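Local coordinates for nisin immunity protein (Lactococcus lactis subsp. lactis, PDB 5XHB), which takes part in the immunity of the nisin-producing cell against nisin supplied from outside, as a lipoprotein of the cell membrane, at residues I138-T144 and F219-V225; W194-H200 and F211-N216. One frame throughout, in Å; residues are numbered along the deposited sequence.

Contact 1. Residues I138-T144 and F219-V225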
loop_
_atom_site.group_PDB
_atom_site.type_symbol
_atom_site.label_atom_id
_atom_site.label_comp_id
_atom_site.label_asym_id
_atom_site.label_seq_id
_atom_site.Cartn_x
_atom_site.Cartn_y
_atom_site.Cartn_z
ATOM N N ILE A 138 8.690 7.233 3.913
ATOM C CA ILE A 138 8.352 8.326 4.819
ATOM C C ILE A 138 7.395 9.242 4.090
ATOM O O ILE A 138 7.586 9.519 2.908
ATOM C CB ILE A 138 9.612 9.098 5.278
ATOM C CG1 ILE A 138 10.596 8.126 5.929
ATOM C CG2 ILE A 138 9.245 10.220 6.251
ATOM C CD1 ILE A 138 11.576 8.776 6.887
ATOM N N TYR A 139 6.354 9.685 4.789
ATOM C CA TYR A 139 5.287 10.478 4.200
ATOM C C TYR A 139 5.166 11.786 4.930
ATOM O O TYR A 139 5.154 11.810 6.149
ATOM C CB TYR A 139 3.949 9.722 4.255
ATOM C CG TYR A 139 3.987 8.519 3.351
ATOM C CD1 TYR A 139 4.586 7.343 3.770
ATOM C CD2 TYR A 139 3.451 8.579 2.062
ATOM C CE1 TYR A 139 4.661 6.245 2.937
ATOM C CE2 TYR A 139 3.513 7.483 1.215
ATOM C CZ TYR A 139 4.122 6.321 1.660
ATOM O OH TYR A 139 4.216 5.226 0.829
ATOM N N SER A 140 5.061 12.871 4.181
ATOM C CA SER A 140 4.886 14.182 4.780
ATOM C C SER A 140 3.406 14.545 4.858
ATOM O O SER A 140 2.714 14.496 3.845
ATOM C CB SER A 140 5.644 15.232 3.968
ATOM O OG SER A 140 5.370 16.515 4.488
ATOM N N ILE A 141 2.937 14.889 6.061
ATOM C CA ILE A 141 1.558 15.329 6.284
ATOM C C ILE A 141 1.443 16.794 5.933
ATOM O O ILE A 141 2.021 17.646 6.605
ATOM C CB ILE A 141 1.125 15.112 7.749
ATOM C CG1 ILE A 141 1.277 13.638 8.136
ATOM C CG2 ILE A 141 -0.315 15.586 7.976
ATOM C CD1 ILE A 141 1.162 13.407 9.657
ATOM N N SER A 142 0.708 17.091 4.867
ATOM C CA SER A 142 0.614 18.452 4.357
ATOM C C SER A 142 -0.477 19.252 5.065
ATOM O O SER A 142 -1.172 18.738 5.947
ATOM C CB SER A 142 0.327 18.425 2.856
ATOM O OG SER A 142 -0.998 17.963 2.643
ATOM N N ASP A 143 -0.642 20.507 4.656
ATOM C CA ASP A 143 -1.770 21.309 5.113
ATOM C C ASP A 143 -2.868 21.343 4.040
ATOM O O ASP A 143 -3.655 22.281 3.976
ATOM C CB ASP A 143 -1.320 22.731 5.465
ATOM C CG ASP A 143 -2.326 23.460 6.360
ATOM O OD1 ASP A 143 -3.110 22.783 7.060
ATOM O OD2 ASP A 143 -2.339 24.712 6.364
ATOM N N THR A 144 -2.910 20.309 3.201
ATOM C CA THR A 144 -3.955 20.163 2.186
ATOM C C THR A 144 -5.050 19.236 2.677
ATOM O O THR A 144 -4.767 18.114 3.092
ATOM C CB THR A 144 -3.382 19.605 0.875
ATOM O OG1 THR A 144 -2.428 20.535 0.343
ATOM C CG2 THR A 144 -4.498 19.341 -0.142
ATOM N N PHE A 219 -9.113 15.884 7.749
ATOM C CA PHE A 219 -8.231 14.946 7.086
ATOM C C PHE A 219 -7.245 15.694 6.211
ATOM O O PHE A 219 -7.640 16.527 5.389
ATOM C CB PHE A 219 -9.044 13.947 6.275
ATOM C CG PHE A 219 -9.649 12.860 7.115
ATOM C CD1 PHE A 219 -8.883 11.759 7.488
ATOM C CD2 PHE A 219 -10.965 12.942 7.539
ATOM C CE1 PHE A 219 -9.438 10.750 8.267
ATOM C CE2 PHE A 219 -11.523 11.940 8.324
ATOM C CZ PHE A 219 -10.752 10.846 8.690
ATOM N N LYS A 220 -5.957 15.400 6.405
ATOM C CA LYS A 220 -4.889 16.023 5.626
ATOM C C LYS A 220 -4.223 15.018 4.688
ATOM O O LYS A 220 -4.095 13.843 5.019
ATOM C CB LYS A 220 -3.822 16.610 6.557
ATOM C CG LYS A 220 -4.348 17.651 7.538
ATOM C CD LYS A 220 -4.976 18.838 6.806
ATOM C CE LYS A 220 -5.120 20.051 7.753
ATOM N NZ LYS A 220 -6.118 21.059 7.286
ATOM N N LEU A 221 -3.742 15.510 3.550
ATOM C CA LEU A 221 -3.062 14.685 2.563
ATOM C C LEU A 221 -1.628 14.395 2.962
ATOM O O LEU A 221 -0.860 15.319 3.259
ATOM C CB LEU A 221 -3.098 15.394 1.202
ATOM C CG LEU A 221 -2.143 14.849 0.139
ATOM C CD1 LEU A 221 -2.560 13.447 -0.227
ATOM C CD2 LEU A 221 -2.119 15.766 -1.092
ATOM N N ALA A 222 -1.273 13.110 2.977
ATOM C CA ALA A 222 0.085 12.661 3.241
ATOM C C ALA A 222 0.676 12.076 1.967
ATOM O O ALA A 222 0.077 11.187 1.361
ATOM C CB ALA A 222 0.113 11.618 4.357
ATOM N N THR A 223 1.853 12.554 1.567
ATOM C CA THR A 223 2.474 12.062 0.337
ATOM C C THR A 223 3.927 11.651 0.547
ATOM O O THR A 223 4.588 12.150 1.450
ATOM C CB THR A 223 2.402 13.118 -0.777
ATOM O OG1 THR A 223 3.007 14.327 -0.318
ATOM C CG2 THR A 223 0.960 13.409 -1.144
ATOM N N LYS A 224 4.420 10.742 -0.294
ATOM C CA LYS A 224 5.740 10.162 -0.107
ATOM C C LYS A 224 6.816 11.215 -0.321
ATOM O O LYS A 224 6.787 11.948 -1.306
ATOM C CB LYS A 224 5.952 8.969 -1.046
ATOM C CG LYS A 224 7.413 8.515 -1.170
ATOM C CD LYS A 224 7.999 8.008 0.162
ATOM C CE LYS A 224 9.532 8.265 0.265
ATOM N NZ LYS A 224 10.228 7.713 1.489
ATOM N N VAL A 225 7.742 11.322 0.629
ATOM C CA VAL A 225 8.823 12.302 0.514
ATOM C C VAL A 225 10.096 11.642 -0.003
ATOM O O VAL A 225 10.972 11.266 0.776
ATOM C CB VAL A 225 9.127 13.007 1.861
ATOM C CG1 VAL A 225 8.944 14.515 1.726
ATOM C CG2 VAL A 225 8.241 12.473 2.971
HETATM O O HOH W 1 2.732 16.063 1.606
#
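This antiparallel strand pair belongs to the antiparallel seven-stranded sheet of the C-terminal Spa1-type domain. It joins strand 137-145 to strand 218-224, the last of the chain. The short axes approach to 4.3 Å at 149°, so the strands are clearly twisted. Ser140 and Thr223 form a hydrogen-bonded pair: Ser140 N gives to Thr223 O at 2.9 Å, and Thr223 N to Ser140 O at 3.1 Å. Tyr139-Lys224 and Ile141-Ala222 are the flanking non-hydrogen-bonded pairs. Val225 N to Ile138 O, 2.9 Å, closes one end.

Tyr139, Ile141 and Ala222 are buried on one face, which Lys224 shares at its exposed end. Tyr139 CB lies 4.3 Å from Ala222 CB, and Lys224 CD covers one face of the Tyr139 ring. The Tyr139 hydroxyl is hydrogen-bonded to the carbonyl of Thr208. Ile141 packs on Trp194 and Tyr196 of strand 191-202. On the face of Ser140 and Thr223, one water bridges Ser140 O at 2.7 Å and Thr223 OG1 at 2.6 Å.

The chain turns a corner at Asp143, yet the pairing goes on. Ser142 N donates to Leu221 O at 2.9 Å, and Leu221 N to Thr144 O at 2.8 Å. Asp143 OD1 makes a long salt bridge of 3.5 Å to Lys220 NZ, which also pairs with Asp218. Ser142 has a double role at the corner. Its OG donates to Leu221 O at 2.7 Å and accepts from Thr144 N at 3.1 Å, the latter forming an ST turn.

Contact 2. Residues W194-H200 and F211-N216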
loop_
_atom_site.group_PDB
_atom_site.type_symbol
_atom_site.label_atom_id
_atom_site.label_comp_id
_atom_site.label_asym_id
_atom_site.label_seq_id
_atom_site.Cartn_x
_atom_site.Cartn_y
_atom_site.Cartn_z
ATOM N N TRP A 194 -0.525 18.269 17.680
ATOM C CA TRP A 194 -1.359 17.561 16.717
ATOM C C TRP A 194 -1.986 16.363 17.380
ATOM O O TRP A 194 -1.307 15.605 18.067
ATOM C CB TRP A 194 -0.551 17.094 15.511
ATOM C CG TRP A 194 -0.308 18.142 14.484
ATOM C CD1 TRP A 194 -0.584 19.486 14.568
ATOM C CD2 TRP A 194 0.245 17.921 13.188
ATOM N NE1 TRP A 194 -0.204 20.115 13.392
ATOM C CE2 TRP A 194 0.301 19.170 12.531
ATOM C CE3 TRP A 194 0.712 16.786 12.520
ATOM C CZ2 TRP A 194 0.797 19.311 11.231
ATOM C CZ3 TRP A 194 1.203 16.928 11.228
ATOM C CH2 TRP A 194 1.235 18.183 10.598
ATOM N N ASP A 195 -3.285 16.198 17.165
ATOM C CA ASP A 195 -3.994 15.036 17.663
ATOM C C ASP A 195 -4.328 14.188 16.444
ATOM O O ASP A 195 -5.019 14.653 15.548
ATOM C CB ASP A 195 -5.248 15.462 18.433
ATOM C CG ASP A 195 -4.917 16.431 19.574
ATOM O OD1 ASP A 195 -3.920 16.176 20.276
ATOM O OD2 ASP A 195 -5.621 17.452 19.751
ATOM N N TYR A 196 -3.801 12.971 16.399
ATOM C CA TYR A 196 -3.856 12.148 15.186
ATOM C C TYR A 196 -4.983 11.138 15.283
ATOM O O TYR A 196 -5.021 10.329 16.227
ATOM C CB TYR A 196 -2.547 11.392 14.966
ATOM C CG TYR A 196 -1.287 12.229 14.938
ATOM C CD1 TYR A 196 -0.815 12.851 16.089
ATOM C CD2 TYR A 196 -0.532 12.336 13.778
ATOM C CE1 TYR A 196 0.365 13.601 16.075
ATOM C CE2 TYR A 196 0.650 13.093 13.754
ATOM C CZ TYR A 196 1.091 13.709 14.919
ATOM O OH TYR A 196 2.251 14.454 14.920
ATOM N N GLY A 197 -5.879 11.161 14.305
ATOM C CA GLY A 197 -7.028 10.275 14.326
ATOM C C GLY A 197 -6.904 9.106 13.358
ATOM O O GLY A 197 -5.927 8.356 13.391
ATOM N N GLU A 198 -7.901 8.961 12.489
ATOM C CA GLU A 198 -7.951 7.823 11.573
ATOM C C GLU A 198 -7.022 8.008 10.387
ATOM O O GLU A 198 -6.669 9.130 10.034
ATOM C CB GLU A 198 -9.379 7.613 11.074
ATOM C CG GLU A 198 -10.353 7.306 12.180
ATOM C CD GLU A 198 -11.759 7.057 11.673
ATOM O OE1 GLU A 198 -12.052 7.319 10.480
ATOM O OE2 GLU A 198 -12.582 6.604 12.487
ATOM N N ILE A 199 -6.654 6.892 9.765
ATOM C CA ILE A 199 -5.981 6.920 8.472
ATOM C C ILE A 199 -6.896 6.250 7.451
ATOM O O ILE A 199 -7.472 5.194 7.724
ATOM C CB ILE A 199 -4.603 6.220 8.522
ATOM C CG1 ILE A 199 -3.630 7.101 9.316
ATOM C CG2 ILE A 199 -4.053 6.020 7.105
ATOM C CD1 ILE A 199 -2.389 6.427 9.718
ATOM N N HIS A 200 -7.083 6.915 6.314
ATOM C CA HIS A 200 -7.882 6.375 5.220
ATOM C C HIS A 200 -7.086 6.391 3.948
ATOM O O HIS A 200 -6.244 7.265 3.739
ATOM C CB HIS A 200 -9.155 7.194 4.980
ATOM C CG HIS A 200 -10.186 7.063 6.053
ATOM N ND1 HIS A 200 -11.394 6.436 5.845
ATOM C CD2 HIS A 200 -10.204 7.498 7.338
ATOM C CE1 HIS A 200 -12.118 6.495 6.951
ATOM N NE2 HIS A 200 -11.418 7.132 7.870
ATOM N N PHE A 211 -1.985 8.870 1.327
ATOM C CA PHE A 211 -3.135 8.511 2.140
ATOM C C PHE A 211 -3.587 9.720 2.934
ATOM O O PHE A 211 -2.949 10.778 2.872
ATOM C CB PHE A 211 -2.816 7.329 3.058
ATOM C CG PHE A 211 -1.530 7.482 3.843
ATOM C CD1 PHE A 211 -1.532 8.078 5.095
ATOM C CD2 PHE A 211 -0.328 7.007 3.331
ATOM C CE1 PHE A 211 -0.348 8.219 5.817
ATOM C CE2 PHE A 211 0.856 7.144 4.038
ATOM C CZ PHE A 211 0.847 7.754 5.285
ATOM N N ALA A 212 -4.705 9.582 3.642
ATOM C CA ALA A 212 -5.263 10.695 4.401
ATOM C C ALA A 212 -5.085 10.473 5.899
ATOM O O ALA A 212 -5.329 9.378 6.399
ATOM C CB ALA A 212 -6.739 10.877 4.070
ATOM N N VAL A 213 -4.635 11.500 6.607
ATOM C CA VAL A 213 -4.466 11.387 8.055
ATOM C C VAL A 213 -5.312 12.440 8.741
ATOM O O VAL A 213 -5.229 13.617 8.403
ATOM C CB VAL A 213 -2.988 11.574 8.485
ATOM C CG1 VAL A 213 -2.818 11.200 9.983
ATOM C CG2 VAL A 213 -2.076 10.751 7.607
ATOM N N GLU A 214 -6.130 12.014 9.696
ATOM C CA GLU A 214 -6.914 12.929 10.504
ATOM C C GLU A 214 -5.999 13.663 11.488
ATOM O O GLU A 214 -5.376 13.037 12.350
ATOM C CB GLU A 214 -8.007 12.154 11.249
ATOM C CG GLU A 214 -9.228 12.957 11.604
ATOM C CD GLU A 214 -10.385 12.079 12.067
ATOM O OE1 GLU A 214 -10.145 10.929 12.525
ATOM O OE2 GLU A 214 -11.537 12.546 11.978
ATOM N N ILE A 215 -5.877 14.976 11.312
ATOM C CA ILE A 215 -5.092 15.822 12.206
ATOM C C ILE A 215 -6.048 16.817 12.828
ATOM O O ILE A 215 -6.641 17.623 12.114
ATOM C CB ILE A 215 -3.975 16.596 11.488
ATOM C CG1 ILE A 215 -3.001 15.650 10.764
ATOM C CG2 ILE A 215 -3.233 17.486 12.478
ATOM C CD1 ILE A 215 -2.280 14.703 11.669
ATOM N N ASN A 216 -6.186 16.772 14.146
ATOM C CA ASN A 216 -7.180 17.602 14.830
ATOM C C ASN A 216 -8.555 17.385 14.192
ATOM O O ASN A 216 -9.057 16.261 14.210
ATOM C CB ASN A 216 -6.716 19.058 14.823
ATOM C CG ASN A 216 -5.380 19.215 15.534
ATOM O OD1 ASN A 216 -5.021 18.369 16.354
ATOM N ND2 ASN A 216 -4.621 20.259 15.198
#
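Trp194 lies over Ile215 in a CH-pi contact. Ile215 CG2 sits 3.6 Å from the centroid of the five-membered ring, 15° off its normal. Ile215 CD1 also reaches Tyr196 CD2 at 3.6 Å, so this one isoleucine packs against two aromatic side chains. Further along the same face, Ile199 CG2 meets Phe211 CD1 at 3.8 Å, and Ile199 CG1 meets Val213 CG1 at 4.2 Å.

The two strands form a beta hairpin with a beta bulge. Tyr196 pairs with Ile215, but Ile199 pairs with Val213, a shift of one residue. The bulge lies at Gly197 and Glu198, opposite Glu214. Gly197 N bonds to Glu214 O at 2.8 Å. Glu198 N is met by the side chain, Glu214 OE1, at 3.0 Å, while Glu214 N returns to Glu198 O at 3.0 Å. A CB on Gly197 would clash with Glu214 OE1. Beyond the bulge, His200 and Ala212 form a regular hydrogen-bonded pair, with N to O distances of 3.0 Å from His200 N to Ala212 O and 2.8 Å from Ala212 N to His200 O. At the far end Asn216 closes the pairing: Asp195 N bonds to Asn216 OD1 at 2.9 Å, and Asn216 N to Asp195 O at 2.8 Å. His200 NE2 also donates to Glu198 OE1 at 2.7 Å.

Within the sheet, strand 191-202 lies between 210-215 and the edge strand 151-165. Strand 210-215 has 218-224 on its other side. Trp194, Tyr196 and Ile215 all touch Ile141 of strand 137-145.

How the contacts relate
From the N terminus, the chain first forms a separate eight-stranded sheet, then enters the C-terminal sheet that holds both contacts. After the short strands 123-124 and 131-134 comes strand 137-145, whose contact 1 partner is the last strand. The chain then runs out through edge strand 151-165. It returns along 191-202 and turns back into 210-215, making the short-range hairpin of contact 2. Strand 218-224 follows directly and closes the much longer loop of contact 1, which encloses contact 2. The two contacts are stitched together where 210-215 and 218-224 lie side by side, with probable hydrogen bonds from Lys220 N to Val213 O (2.8 Å) and from Ala222 N to Phe211 O (2.9 Å).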